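Long-range contacts in sortase family protein (Clostridium perfringens, PDB 4D70), which acts as a class D sortase, a cysteine transpeptidase that probably cleaves sorting signals and joins surface proteins to a cell-wall acceptor: residues Ile66-Val71 with Lys122-Asp127; Glu141-Phe146 with Lys181-Gly186; Glu115-Ile120 with Met165-Cys170; Asn86-Phe91 with Phe103-His108. All coordinates share one frame; numbering follows the deposited sequence. Where two conformers were deposited one is given.

Contact 1: Ile66-Val71 with Lys122-Asp127; sequences IEKIGV and KLQVGD
Lys68 NZ is held by three oxygens of residues 122-127. Lys68 sits on the connection of the hairpin formed by strands 60-66 and 71-77, which a G1 beta bulge closes, with Gly70 and Val71 both facing Ile66. The shortest bond is a salt bridge of 2.7 Å from Lys68 NZ to Asp127 OD2, on the syn side of the carboxylate. Lys68 NZ also donates to Gln124 OE1 at 3.0 Å and to Lys122 O at 3.2 Å. In residues 122-127, a type II turn runs from Gln124 to Asp127 and brings the carboxylate back to Gln124 N. That amide forms a hydrogen bond of 2.7 Å to Asp127 OD2, from above the carboxylate plane. Two donors on one oxygen should steady the group and probably favour its charged form. The lysine leaves with CG anti to the backbone N (chi1 180°), then bends at chi2 and chi4 to bring NZ onto the turn. The buried Leu123 crosses Ile66 and Ile69 at about a right angle and also touches Ile142. One methyl serves three residues: Leu123 CD2 lies 3.7 Å from Ile66 CG2, 3.8 Å from Lys68 CB and 3.9 Å from Ile69 CG2.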
loop_
_atom_site.group_PDB
_atom_site.type_symbol
_atom_site.label_atom_id
_atom_site.label_comp_id
_atom_site.label_asym_id
_atom_site.label_seq_id
_atom_site.Cartn_x
_atom_site.Cartn_y
_atom_site.Cartn_z
ATOM N N ILE A 66 -1.393 8.240 6.366
ATOM C CA ILE A 66 -0.596 8.019 7.557
ATOM C C ILE A 66 -0.273 9.353 8.226
ATOM O O ILE A 66 0.664 10.067 7.844
ATOM C CB ILE A 66 0.718 7.317 7.237
ATOM C CG1 ILE A 66 0.440 6.102 6.303
ATOM C CG2 ILE A 66 1.357 6.912 8.496
ATOM C CD1 ILE A 66 1.692 5.402 5.880
ATOM N N GLU A 67 -1.071 9.676 9.223
ATOM C CA GLU A 67 -1.040 10.997 9.840
ATOM C C GLU A 67 0.345 11.292 10.378
ATOM O O GLU A 67 0.818 12.396 10.229
ATOM C CB GLU A 67 -2.091 11.118 10.965
ATOM C CG GLU A 67 -3.546 10.937 10.511
ATOM C CD GLU A 67 -3.942 11.840 9.346
ATOM O OE1 GLU A 67 -3.514 13.036 9.389
ATOM O OE2 GLU A 67 -4.662 11.349 8.403
ATOM N N LYS A 68 1.012 10.305 10.965
ATOM C CA LYS A 68 2.278 10.551 11.678
ATOM C C LYS A 68 3.370 11.101 10.787
ATOM O O LYS A 68 4.213 11.874 11.255
ATOM C CB LYS A 68 2.720 9.293 12.347
ATOM C CG LYS A 68 4.011 9.347 13.126
ATOM C CD LYS A 68 3.727 9.506 14.584
ATOM C CE LYS A 68 4.977 9.279 15.423
ATOM N NZ LYS A 68 5.511 7.910 15.496
ATOM N N ILE A 69 3.310 10.778 9.499
ATOM C CA ILE A 69 4.308 11.243 8.536
ATOM C C ILE A 69 3.752 12.025 7.332
ATOM O O ILE A 69 4.453 12.213 6.349
ATOM C CB ILE A 69 5.200 10.087 8.055
ATOM C CG1 ILE A 69 4.370 8.963 7.434
ATOM C CG2 ILE A 69 6.009 9.587 9.254
ATOM C CD1 ILE A 69 5.220 7.902 6.750
ATOM N N GLY A 70 2.518 12.503 7.423
ATOM C CA GLY A 70 1.963 13.330 6.382
ATOM C C GLY A 70 1.762 12.637 5.071
ATOM O O GLY A 70 1.757 13.288 4.055
ATOM N N VAL A 71 1.582 11.313 5.062
ATOM C CA VAL A 71 1.314 10.623 3.826
ATOM C C VAL A 71 -0.191 10.630 3.558
ATOM O O VAL A 71 -0.984 10.240 4.402
ATOM C CB VAL A 71 1.828 9.192 3.875
ATOM C CG1 VAL A 71 1.262 8.389 2.731
ATOM C CG2 VAL A 71 3.333 9.180 3.839
ATOM N N LYS A 122 10.171 7.153 10.787
ATOM C CA LYS A 122 9.559 7.737 11.951
ATOM C C LYS A 122 8.359 6.968 12.466
ATOM O O LYS A 122 7.945 7.192 13.557
ATOM C CB LYS A 122 9.159 9.178 11.658
ATOM C CG LYS A 122 10.352 9.979 11.096
ATOM C CD LYS A 122 10.513 11.264 11.876
ATOM C CE LYS A 122 11.203 12.353 11.075
ATOM N NZ LYS A 122 10.149 13.270 10.578
ATOM N N LEU A 123 7.806 6.065 11.672
ATOM C CA LEU A 123 6.690 5.305 12.148
ATOM C C LEU A 123 7.114 4.358 13.271
ATOM O O LEU A 123 8.182 3.809 13.235
ATOM C CB LEU A 123 6.033 4.501 11.005
ATOM C CG LEU A 123 5.360 5.360 9.946
ATOM C CD1 LEU A 123 4.740 4.490 8.893
ATOM C CD2 LEU A 123 4.335 6.288 10.587
ATOM N N GLN A 124 6.224 4.120 14.225
ATOM C CA GLN A 124 6.478 3.284 15.320
ATOM C C GLN A 124 5.402 2.304 15.497
ATOM O O GLN A 124 4.311 2.523 15.015
ATOM C CB GLN A 124 6.562 4.097 16.648
ATOM C CG GLN A 124 7.715 5.126 16.632
ATOM C CD GLN A 124 7.608 5.968 17.908
ATOM O OE1 GLN A 124 6.746 6.817 18.033
ATOM N NE2 GLN A 124 8.409 5.626 18.890
ATOM N N VAL A 125 5.692 1.273 16.287
ATOM C CA VAL A 125 4.677 0.297 16.658
ATOM C C VAL A 125 3.520 1.057 17.347
ATOM O O VAL A 125 3.759 1.949 18.190
ATOM C CB VAL A 125 5.282 -0.699 17.659
ATOM C CG1 VAL A 125 4.174 -1.446 18.417
ATOM C CG2 VAL A 125 6.237 -1.653 16.932
ATOM N N GLY A 126 2.293 0.790 16.953
ATOM C CA GLY A 126 1.146 1.529 17.507
ATOM C C GLY A 126 0.648 2.680 16.655
ATOM O O GLY A 126 -0.487 3.116 16.821
ATOM N N ASP A 127 1.419 3.117 15.668
ATOM C CA ASP A 127 0.938 4.143 14.754
ATOM C C ASP A 127 -0.050 3.540 13.814
ATOM O O ASP A 127 -0.037 2.300 13.508
ATOM C CB ASP A 127 2.064 4.755 13.949
ATOM C CG ASP A 127 2.963 5.654 14.800
ATOM O OD1 ASP A 127 2.482 6.070 15.861
ATOM O OD2 ASP A 127 4.149 5.849 14.438
#

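Contact 2: Glu141-Phe146 with Lys181-Gly186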
loop_
_atom_site.group_PDB
_atom_site.type_symbol
_atom_site.label_atom_id
_atom_site.label_comp_id
_atom_site.label_asym_id
_atom_site.label_seq_id
_atom_site.Cartn_x
_atom_site.Cartn_y
_atom_site.Cartn_z
ATOM N N GLU A 141 -2.995 -1.058 12.485
ATOM C CA GLU A 141 -2.085 -0.637 13.514
ATOM C C GLU A 141 -0.752 -1.399 13.382
ATOM O O GLU A 141 -0.718 -2.612 13.474
ATOM C CB GLU A 141 -2.637 -0.935 14.909
ATOM C CG GLU A 141 -1.758 -0.336 15.991
ATOM C CD GLU A 141 -2.302 -0.653 17.437
ATOM O OE1 GLU A 141 -3.277 -1.385 17.529
ATOM O OE2 GLU A 141 -1.779 -0.183 18.477
ATOM N N ILE A 142 0.333 -0.649 13.274
ATOM C CA ILE A 142 1.661 -1.205 13.150
ATOM C C ILE A 142 2.064 -2.003 14.329
ATOM O O ILE A 142 1.939 -1.572 15.543
ATOM C CB ILE A 142 2.712 -0.074 12.893
ATOM C CG1 ILE A 142 2.363 0.691 11.621
ATOM C CG2 ILE A 142 4.142 -0.612 12.864
ATOM C CD1 ILE A 142 3.352 1.869 11.397
ATOM N N ASN A 143 2.448 -3.246 14.042
ATOM C CA ASN A 143 2.856 -4.100 15.146
ATOM C C ASN A 143 4.211 -4.781 14.944
ATOM O O ASN A 143 4.662 -5.454 15.836
ATOM C CB ASN A 143 1.845 -5.178 15.466
ATOM C CG ASN A 143 1.616 -6.113 14.289
ATOM O OD1 ASN A 143 1.952 -5.832 13.137
ATOM N ND2 ASN A 143 0.934 -7.195 14.582
ATOM N N GLU A 144 4.868 -4.514 13.846
ATOM C CA GLU A 144 6.173 -5.084 13.552
ATOM C C GLU A 144 6.912 -4.201 12.564
ATOM O O GLU A 144 6.335 -3.731 11.569
ATOM C CB GLU A 144 5.938 -6.546 12.996
ATOM C CG GLU A 144 7.181 -7.185 12.420
ATOM C CD GLU A 144 7.008 -8.692 12.195
ATOM O OE1 GLU A 144 5.879 -9.074 11.934
ATOM O OE2 GLU A 144 7.989 -9.462 12.427
ATOM N N ILE A 145 8.185 -3.955 12.846
ATOM C CA ILE A 145 9.112 -3.236 11.986
ATOM C C ILE A 145 10.424 -3.983 11.932
ATOM O O ILE A 145 11.000 -4.301 12.962
ATOM C CB ILE A 145 9.374 -1.819 12.490
ATOM C CG1 ILE A 145 8.059 -1.068 12.570
ATOM C CG2 ILE A 145 10.242 -1.032 11.534
ATOM C CD1 ILE A 145 8.175 0.251 13.309
ATOM N N PHE A 146 10.899 -4.274 10.738
ATOM C CA PHE A 146 12.159 -4.983 10.653
ATOM C C PHE A 146 12.870 -4.787 9.323
ATOM O O PHE A 146 12.290 -4.266 8.356
ATOM C CB PHE A 146 12.007 -6.467 10.982
ATOM C CG PHE A 146 11.146 -7.226 9.990
ATOM C CD1 PHE A 146 9.812 -7.305 10.175
ATOM C CD2 PHE A 146 11.717 -7.916 8.924
ATOM C CE1 PHE A 146 9.006 -8.043 9.322
ATOM C CE2 PHE A 146 10.940 -8.621 8.064
ATOM C CZ PHE A 146 9.566 -8.703 8.265
ATOM N N LYS A 181 4.818 -3.849 9.151
ATOM C CA LYS A 181 3.618 -4.667 9.190
ATOM C C LYS A 181 2.638 -4.113 10.198
ATOM O O LYS A 181 3.041 -3.530 11.242
ATOM C CB LYS A 181 3.964 -6.126 9.531
ATOM C CG LYS A 181 4.735 -6.799 8.328
ATOM C CD LYS A 181 4.910 -8.306 8.542
ATOM C CE LYS A 181 5.418 -9.051 7.297
ATOM N NZ LYS A 181 4.317 -9.328 6.324
ATOM N N ALA A 182 1.363 -4.330 9.921
ATOM C CA ALA A 182 0.309 -3.730 10.700
ATOM C C ALA A 182 -0.889 -4.702 10.637
ATOM O O ALA A 182 -1.083 -5.422 9.645
ATOM C CB ALA A 182 -0.042 -2.376 10.125
ATOM N N LYS A 183 -1.653 -4.724 11.720
ATOM C CA LYS A 183 -2.816 -5.569 11.839
ATOM C C LYS A 183 -4.094 -4.726 11.801
ATOM O O LYS A 183 -4.123 -3.610 12.315
ATOM C CB LYS A 183 -2.780 -6.336 13.166
ATOM C CG LYS A 183 -2.756 -5.389 14.381
ATOM C CD LYS A 183 -2.822 -6.047 15.783
ATOM C CE LYS A 183 -3.018 -4.950 16.863
ATOM N NZ LYS A 183 -2.987 -5.509 18.244
ATOM N N LEU A 184 -5.131 -5.269 11.213
ATOM C CA LEU A 184 -6.393 -4.546 11.108
ATOM C C LEU A 184 -7.005 -4.359 12.485
ATOM O O LEU A 184 -7.074 -5.298 13.273
ATOM C CB LEU A 184 -7.371 -5.300 10.225
ATOM C CG LEU A 184 -8.682 -4.570 9.865
ATOM C CD1 LEU A 184 -8.446 -3.417 8.906
ATOM C CD2 LEU A 184 -9.696 -5.512 9.230
ATOM N N ILE A 185 -7.381 -3.148 12.837
ATOM C CA ILE A 185 -8.026 -2.935 14.165
ATOM C C ILE A 185 -9.456 -2.416 14.058
ATOM O O ILE A 185 -10.136 -2.257 15.090
ATOM C CB ILE A 185 -7.284 -1.936 15.103
ATOM C CG1 ILE A 185 -7.122 -0.594 14.433
ATOM C CG2 ILE A 185 -5.944 -2.459 15.525
ATOM C CD1 ILE A 185 -6.463 0.487 15.316
ATOM N N GLY A 186 -9.923 -2.093 12.866
ATOM C CA GLY A 186 -11.250 -1.396 12.748
ATOM C C GLY A 186 -11.561 -0.927 11.327
ATOM O O GLY A 186 -10.649 -0.968 10.480
#
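Glu141 and Lys183 form an antiparallel hydrogen-bonded pair, with Glu141 N to Lys183 O at 2.8 Å and Lys183 N to Glu141 O at 2.9 Å. Further along, Lys181 N donates to Glu144 O at 2.9 Å, almost straight. Between these pairs the register slips by one at a classic beta bulge, where Asn143 and Glu144 both face Lys181. Lys181 O takes a bond of 2.9 Å from Asn143 N and a weak one from Glu144 N.

Charged side chains gather on one face. Glu141 and Lys183 run side by side, yet Glu141 OE1 stays 4.2 Å from Lys183 NZ, beyond a salt bridge. Lys181 lies alongside Glu144, but its chain bends at the end (chi4 -80°) and NZ bonds Thr166 OG1 and Val155 O instead.

Apolar contacts are few. Lys181 CD reaches the edge of the Phe146 ring, 4.2 Å from CE1. Ile185 CG2 rests on Glu141 CB. On the other face, Ile142 CG1 meets Ala182 CB.

Strand 137-148 is bonded beyond this pair to Gly126 and Asp127 through Ile142. The two strands are neighbours in the curled sheet of the sortase beta-barrel, and strand 163-171 comes next, where Ala182 bonds Met165.

Contact 3: Glu115-Ile120 with Met165-Cys170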
loop_
_atom_site.group_PDB
_atom_site.type_symbol
_atom_site.label_atom_id
_atom_site.label_comp_id
_atom_site.label_asym_id
_atom_site.label_seq_id
_atom_site.Cartn_x
_atom_site.Cartn_y
_atom_site.Cartn_z
ATOM N N GLU A 115 9.553 9.088 -2.777
ATOM C CA GLU A 115 9.835 10.150 -1.861
ATOM C C GLU A 115 8.685 10.233 -0.865
ATOM O O GLU A 115 8.891 10.753 0.221
ATOM C CB GLU A 115 10.075 11.482 -2.575
ATOM N N VAL A 116 7.493 9.726 -1.212
ATOM C CA VAL A 116 6.347 9.748 -0.287
ATOM C C VAL A 116 6.668 9.010 1.015
ATOM O O VAL A 116 6.135 9.364 2.058
ATOM C CB VAL A 116 5.053 9.180 -0.940
ATOM C CG1 VAL A 116 5.095 7.671 -1.041
ATOM C CG2 VAL A 116 3.824 9.588 -0.157
ATOM N N PHE A 117 7.546 8.006 0.951
ATOM C CA PHE A 117 8.013 7.297 2.162
ATOM C C PHE A 117 9.362 7.724 2.691
ATOM O O PHE A 117 9.979 6.988 3.475
ATOM C CB PHE A 117 8.017 5.792 1.931
ATOM C CG PHE A 117 6.631 5.186 1.809
ATOM C CD1 PHE A 117 5.648 5.444 2.757
ATOM C CD2 PHE A 117 6.342 4.336 0.788
ATOM C CE1 PHE A 117 4.380 4.889 2.635
ATOM C CE2 PHE A 117 5.093 3.742 0.673
ATOM C CZ PHE A 117 4.103 4.033 1.581
ATOM N N ARG A 118 9.808 8.926 2.312
ATOM C CA ARG A 118 11.104 9.372 2.790
ATOM C C ARG A 118 11.173 9.341 4.314
ATOM O O ARG A 118 12.224 9.081 4.846
ATOM C CB ARG A 118 11.475 10.766 2.276
ATOM C CG ARG A 118 10.618 11.909 2.798
ATOM C CD ARG A 118 10.762 13.154 1.912
ATOM N NE ARG A 118 9.866 14.261 2.285
ATOM C CZ ARG A 118 10.125 15.208 3.208
ATOM N NH1 ARG A 118 11.265 15.219 3.915
ATOM N NH2 ARG A 118 9.220 16.164 3.433
ATOM N N ASN A 119 10.061 9.621 5.003
ATOM C CA ASN A 119 10.035 9.590 6.471
ATOM C C ASN A 119 9.428 8.346 7.132
ATOM O O ASN A 119 9.009 8.358 8.319
ATOM C CB ASN A 119 9.294 10.805 6.953
ATOM C CG ASN A 119 10.103 12.068 6.709
ATOM O OD1 ASN A 119 11.303 12.088 6.940
ATOM N ND2 ASN A 119 9.457 13.103 6.223
ATOM N N ILE A 120 9.410 7.261 6.408
ATOM C CA ILE A 120 8.803 6.059 6.969
ATOM C C ILE A 120 9.502 5.555 8.259
ATOM O O ILE A 120 8.868 4.909 9.121
ATOM C CB ILE A 120 8.670 4.958 5.899
ATOM C CG1 ILE A 120 7.654 3.928 6.370
ATOM C CG2 ILE A 120 10.010 4.292 5.553
ATOM C CD1 ILE A 120 7.155 3.045 5.296
ATOM N N MET A 165 -1.319 -6.026 6.942
ATOM C CA MET A 165 -0.789 -5.336 5.804
ATOM C C MET A 165 0.685 -5.146 5.976
ATOM O O MET A 165 1.220 -5.309 7.066
ATOM C CB MET A 165 -1.445 -3.973 5.486
ATOM C CG MET A 165 -1.189 -2.862 6.473
ATOM S SD MET A 165 -1.728 -1.262 5.857
ATOM C CE MET A 165 -0.497 -0.927 4.610
ATOM N N THR A 166 1.343 -4.836 4.845
ATOM C CA THR A 166 2.814 -4.775 4.789
ATOM C C THR A 166 3.212 -3.663 3.861
ATOM O O THR A 166 2.619 -3.497 2.821
ATOM C CB THR A 166 3.422 -6.098 4.218
ATOM O OG1 THR A 166 3.065 -7.210 5.072
ATOM C CG2 THR A 166 4.993 -6.060 4.172
ATOM N N ILE A 167 4.193 -2.869 4.286
ATOM C CA ILE A 167 4.821 -1.848 3.426
ATOM C C ILE A 167 6.276 -2.204 3.256
ATOM O O ILE A 167 6.956 -2.456 4.220
ATOM C CB ILE A 167 4.732 -0.443 4.049
ATOM C CG1 ILE A 167 3.272 -0.101 4.371
ATOM C CG2 ILE A 167 5.367 0.576 3.095
ATOM C CD1 ILE A 167 3.006 1.325 4.773
ATOM N N VAL A 168 6.723 -2.303 2.032
ATOM C CA VAL A 168 8.107 -2.610 1.707
ATOM C C VAL A 168 8.803 -1.407 1.058
ATOM O O VAL A 168 8.355 -0.923 0.010
ATOM C CB VAL A 168 8.168 -3.767 0.660
ATOM C CG1 VAL A 168 9.623 -4.193 0.370
ATOM C CG2 VAL A 168 7.372 -4.942 1.176
ATOM N N THR A 169 9.882 -0.951 1.674
ATOM C CA THR A 169 10.748 0.103 1.123
ATOM C C THR A 169 12.173 -0.376 1.254
ATOM O O THR A 169 12.413 -1.499 1.684
ATOM C CB THR A 169 10.575 1.448 1.871
ATOM O OG1 THR A 169 10.770 1.279 3.301
ATOM C CG2 THR A 169 9.226 2.023 1.655
ATOM N N CYS A 170 13.149 0.462 0.881
ATOM C CA CYS A 170 14.563 0.137 1.009
ATOM C C CYS A 170 15.219 0.841 2.191
ATOM O O CYS A 170 14.796 1.897 2.618
ATOM C CB CYS A 170 15.341 0.581 -0.284
ATOM S SG CYS A 170 14.715 -0.255 -1.731
#
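Phe117 and Thr169 have the nearest CA atoms across the segments, 7.8 Å apart, where a type I turn from Phe117 to Ile120 faces strand 163-171. The turn is closed by Ile120 N to Phe117 O at 3.0 Å. A 3-10 segment leads into it, and the bond from Arg118 N to Glu115 O overlaps the turn.

Side chains alone bridge the gap, and all four that touch are buried. Phe117 and Ile120 extend from the turn, while Ile167 and Thr169 extend from alternate positions of the strand to meet them. Ile167 CG2 lies over one face of the Phe117 ring in a CH-pi contact, 4.3 Å from the ring centroid and offset toward the rim. Val116 CG1 lies over the opposite face, so the ring is held between two methyls. Thr169 CG2 approaches the same ring obliquely, 3.8 Å from Phe117 CD2. Ile120 slides past Ile167 in the opposite direction, and its CD1 comes 3.8 Å from Ile167 CG2. CG1 of Ile120 is anti to the backbone N (chi1 -162°), which sends CD1 to Ile167 and leaves CG2 for Thr169. Ile120 and Thr169 meet tip to tip, with CG2 3.8 Å from Thr169 OG1. That hydroxyl has a weak hydrogen bond to Tyr178 O.

The strand is tied to its sheet neighbours through Ile105 and Val180. Residues Thr166-Cys170 read TIVTC, a close variant of the TLxTC signature of sortases, with Ile167 at the leucine position. By that family pattern Cys170 is probably the nucleophile, and the loop packs against the inward side chains of the strand that carries it.

Contact 4: Asn86-Phe91 with Phe103-His108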
loop_
_atom_site.group_PDB
_atom_site.type_symbol
_atom_site.label_atom_id
_atom_site.label_comp_id
_atom_site.label_asym_id
_atom_site.label_seq_id
_atom_site.Cartn_x
_atom_site.Cartn_y
_atom_site.Cartn_z
ATOM N N ASN A 86 5.769 5.855 -10.713
ATOM C CA ASN A 86 4.844 6.941 -10.388
ATOM C C ASN A 86 4.027 6.814 -9.138
ATOM O O ASN A 86 3.521 7.810 -8.636
ATOM C CB ASN A 86 3.920 7.102 -11.552
ATOM C CG ASN A 86 4.622 7.750 -12.709
ATOM O OD1 ASN A 86 5.116 8.864 -12.576
ATOM N ND2 ASN A 86 4.745 7.040 -13.807
ATOM N N ASN A 87 3.856 5.596 -8.649
ATOM C CA ASN A 87 2.975 5.413 -7.525
ATOM C C ASN A 87 3.492 4.391 -6.557
ATOM O O ASN A 87 4.318 3.553 -6.871
ATOM C CB ASN A 87 1.617 4.936 -8.001
ATOM C CG ASN A 87 0.779 6.019 -8.632
ATOM O OD1 ASN A 87 0.405 5.928 -9.811
ATOM N ND2 ASN A 87 0.416 6.990 -7.871
ATOM N N ILE A 88 2.911 4.440 -5.378
ATOM C CA ILE A 88 2.959 3.323 -4.446
ATOM C C ILE A 88 2.148 2.207 -5.096
ATOM O O ILE A 88 1.083 2.464 -5.632
ATOM C CB ILE A 88 2.249 3.697 -3.136
ATOM C CG1 ILE A 88 2.976 4.796 -2.373
ATOM C CG2 ILE A 88 2.089 2.490 -2.255
ATOM C CD1 ILE A 88 2.143 5.283 -1.205
ATOM N N GLY A 89 2.601 0.983 -5.013
ATOM C CA GLY A 89 1.966 -0.106 -5.760
ATOM C C GLY A 89 1.567 -1.276 -4.902
ATOM O O GLY A 89 2.169 -1.501 -3.836
ATOM N N HIS A 90 0.532 -1.994 -5.323
ATOM C CA HIS A 90 0.025 -3.152 -4.575
ATOM C C HIS A 90 0.625 -4.395 -5.198
ATOM O O HIS A 90 0.492 -4.617 -6.416
ATOM C CB HIS A 90 -1.503 -3.162 -4.598
ATOM C CG HIS A 90 -2.113 -4.431 -4.132
ATOM N ND1 HIS A 90 -2.943 -5.221 -4.917
ATOM C CD2 HIS A 90 -2.050 -5.040 -2.941
ATOM C CE1 HIS A 90 -3.351 -6.261 -4.216
ATOM N NE2 HIS A 90 -2.796 -6.185 -3.020
ATOM N N PHE A 91 1.271 -5.229 -4.401
ATOM C CA PHE A 91 1.763 -6.509 -4.918
ATOM C C PHE A 91 0.593 -7.393 -5.359
ATOM O O PHE A 91 -0.344 -7.718 -4.590
ATOM C CB PHE A 91 2.572 -7.294 -3.917
ATOM C CG PHE A 91 3.908 -6.719 -3.618
ATOM C CD1 PHE A 91 4.066 -5.823 -2.596
ATOM C CD2 PHE A 91 5.046 -7.117 -4.346
ATOM C CE1 PHE A 91 5.311 -5.289 -2.280
ATOM C CE2 PHE A 91 6.301 -6.570 -4.053
ATOM C CZ PHE A 91 6.437 -5.666 -2.999
ATOM N N PHE A 103 -2.286 -7.560 2.916
ATOM C CA PHE A 103 -2.341 -6.533 1.881
ATOM C C PHE A 103 -0.954 -5.872 1.836
ATOM O O PHE A 103 -0.585 -5.165 2.777
ATOM C CB PHE A 103 -3.427 -5.492 2.294
ATOM C CG PHE A 103 -3.413 -4.228 1.487
ATOM C CD1 PHE A 103 -3.548 -4.269 0.094
ATOM C CD2 PHE A 103 -3.308 -2.991 2.098
ATOM C CE1 PHE A 103 -3.524 -3.104 -0.646
ATOM C CE2 PHE A 103 -3.264 -1.823 1.352
ATOM C CZ PHE A 103 -3.386 -1.876 -0.021
ATOM N N SER A 104 -0.235 -6.107 0.740
ATOM C CA SER A 104 1.136 -5.698 0.608
ATOM C C SER A 104 1.386 -4.629 -0.430
ATOM O O SER A 104 0.855 -4.659 -1.540
ATOM C CB SER A 104 2.003 -6.882 0.254
ATOM O OG SER A 104 1.944 -7.847 1.270
ATOM N N ILE A 105 2.151 -3.626 -0.029
ATOM C CA ILE A 105 2.412 -2.474 -0.875
ATOM C C ILE A 105 3.881 -2.205 -0.987
ATOM O O ILE A 105 4.668 -2.467 -0.046
ATOM C CB ILE A 105 1.560 -1.263 -0.519
ATOM C CG1 ILE A 105 1.768 -0.732 0.873
ATOM C CG2 ILE A 105 0.103 -1.701 -0.642
ATOM C CD1 ILE A 105 1.107 0.619 1.125
ATOM N N ALA A 106 4.279 -1.675 -2.136
ATOM C CA ALA A 106 5.716 -1.440 -2.449
ATOM C C ALA A 106 5.902 0.037 -2.582
ATOM O O ALA A 106 5.140 0.720 -3.287
ATOM C CB ALA A 106 6.095 -2.116 -3.753
ATOM N N GLY A 107 6.893 0.547 -1.894
ATOM C CA GLY A 107 7.169 1.955 -1.860
ATOM C C GLY A 107 8.568 2.300 -2.309
ATOM O O GLY A 107 9.157 3.268 -1.875
ATOM N N HIS A 108 9.078 1.491 -3.201
ATOM C CA HIS A 108 10.398 1.738 -3.775
ATOM C C HIS A 108 10.389 1.186 -5.164
ATOM O O HIS A 108 9.571 0.292 -5.465
ATOM C CB HIS A 108 11.465 1.009 -2.963
ATOM C CG HIS A 108 11.363 -0.482 -3.066
ATOM N ND1 HIS A 108 12.259 -1.248 -3.789
ATOM C CD2 HIS A 108 10.509 -1.357 -2.490
ATOM C CE1 HIS A 108 11.946 -2.526 -3.665
ATOM N NE2 HIS A 108 10.892 -2.616 -2.873
#
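Gly89 O accepts the shortest bond here, 2.7 Å from Ala106 N and in the carbonyl plane. Ile105 CA also approaches Gly89 O, at 3.1 Å, as a CA-H...O contact. The return bond, Gly89 N to Ala106 O, is 3.1 Å and nearly straight, which completes an antiparallel hydrogen-bonded pair. One pair on, His90 and Ile105 form an antiparallel non-hydrogen-bonded pair. Phe91 N then reaches Ser104 O at 2.9 Å, tilted from the carbonyl plane.

Phe91 leans back over the neighbouring strand. With CG beside its backbone N (chi1 -71°), CE1 comes 3.6 Å from Ala106 CB, while Ser104 C and Ile105 N lie in plane at the ring edge. His90 reaches the other way. Its CD2 is 3.3 Å from Phe103 CE1, and the two rings sit obliquely, planes at 32°. His90 ND1 bonds Glu77 OE1 and NE2 bonds Ala95 O. These two bonds fix the rotation of the imidazole, and a carboxylate beside it would probably favour the protonated ring. On the Ile105 side, Ile88 CG2 packs 4.0 Å from Ile105 CD1, while Ile88 also touches Phe117 and Thr73.

Strand 88-90 pairs in parallel with strand 71-77 through Ala76, and strand 101-109 pairs in parallel with strand 163-171. The hairpin thus links two parts of the curled sheet, the sortase beta-barrel. Strand 101-109 carries His108, which touches Cys170; as in other sortases, this pair is probably the catalytic histidine and cysteine.

Overall arrangement
All four contacts lie within the sortase domain. Contact 4 comes first to close along the chain and is nested inside the loop closed by contact 1; contact 3 crosses both contact 1 and contact 2, their segments alternating. Contacts 2, 3 and 4 share one curled sheet, with strand 163-171 running between strands 176-184 and 101-109. Contacts 3 and 4 have centres about 9 Å apart and are joined by backbone hydrogen bonds. Contact 1 lies at one end of the fold, its centre about 11 Å from those of 2 and 3, and touches each. Contacts 1 and 4 are farthest apart, about 17 Å between centres. Peripheral loops are linked to the strands that probably carry the active site.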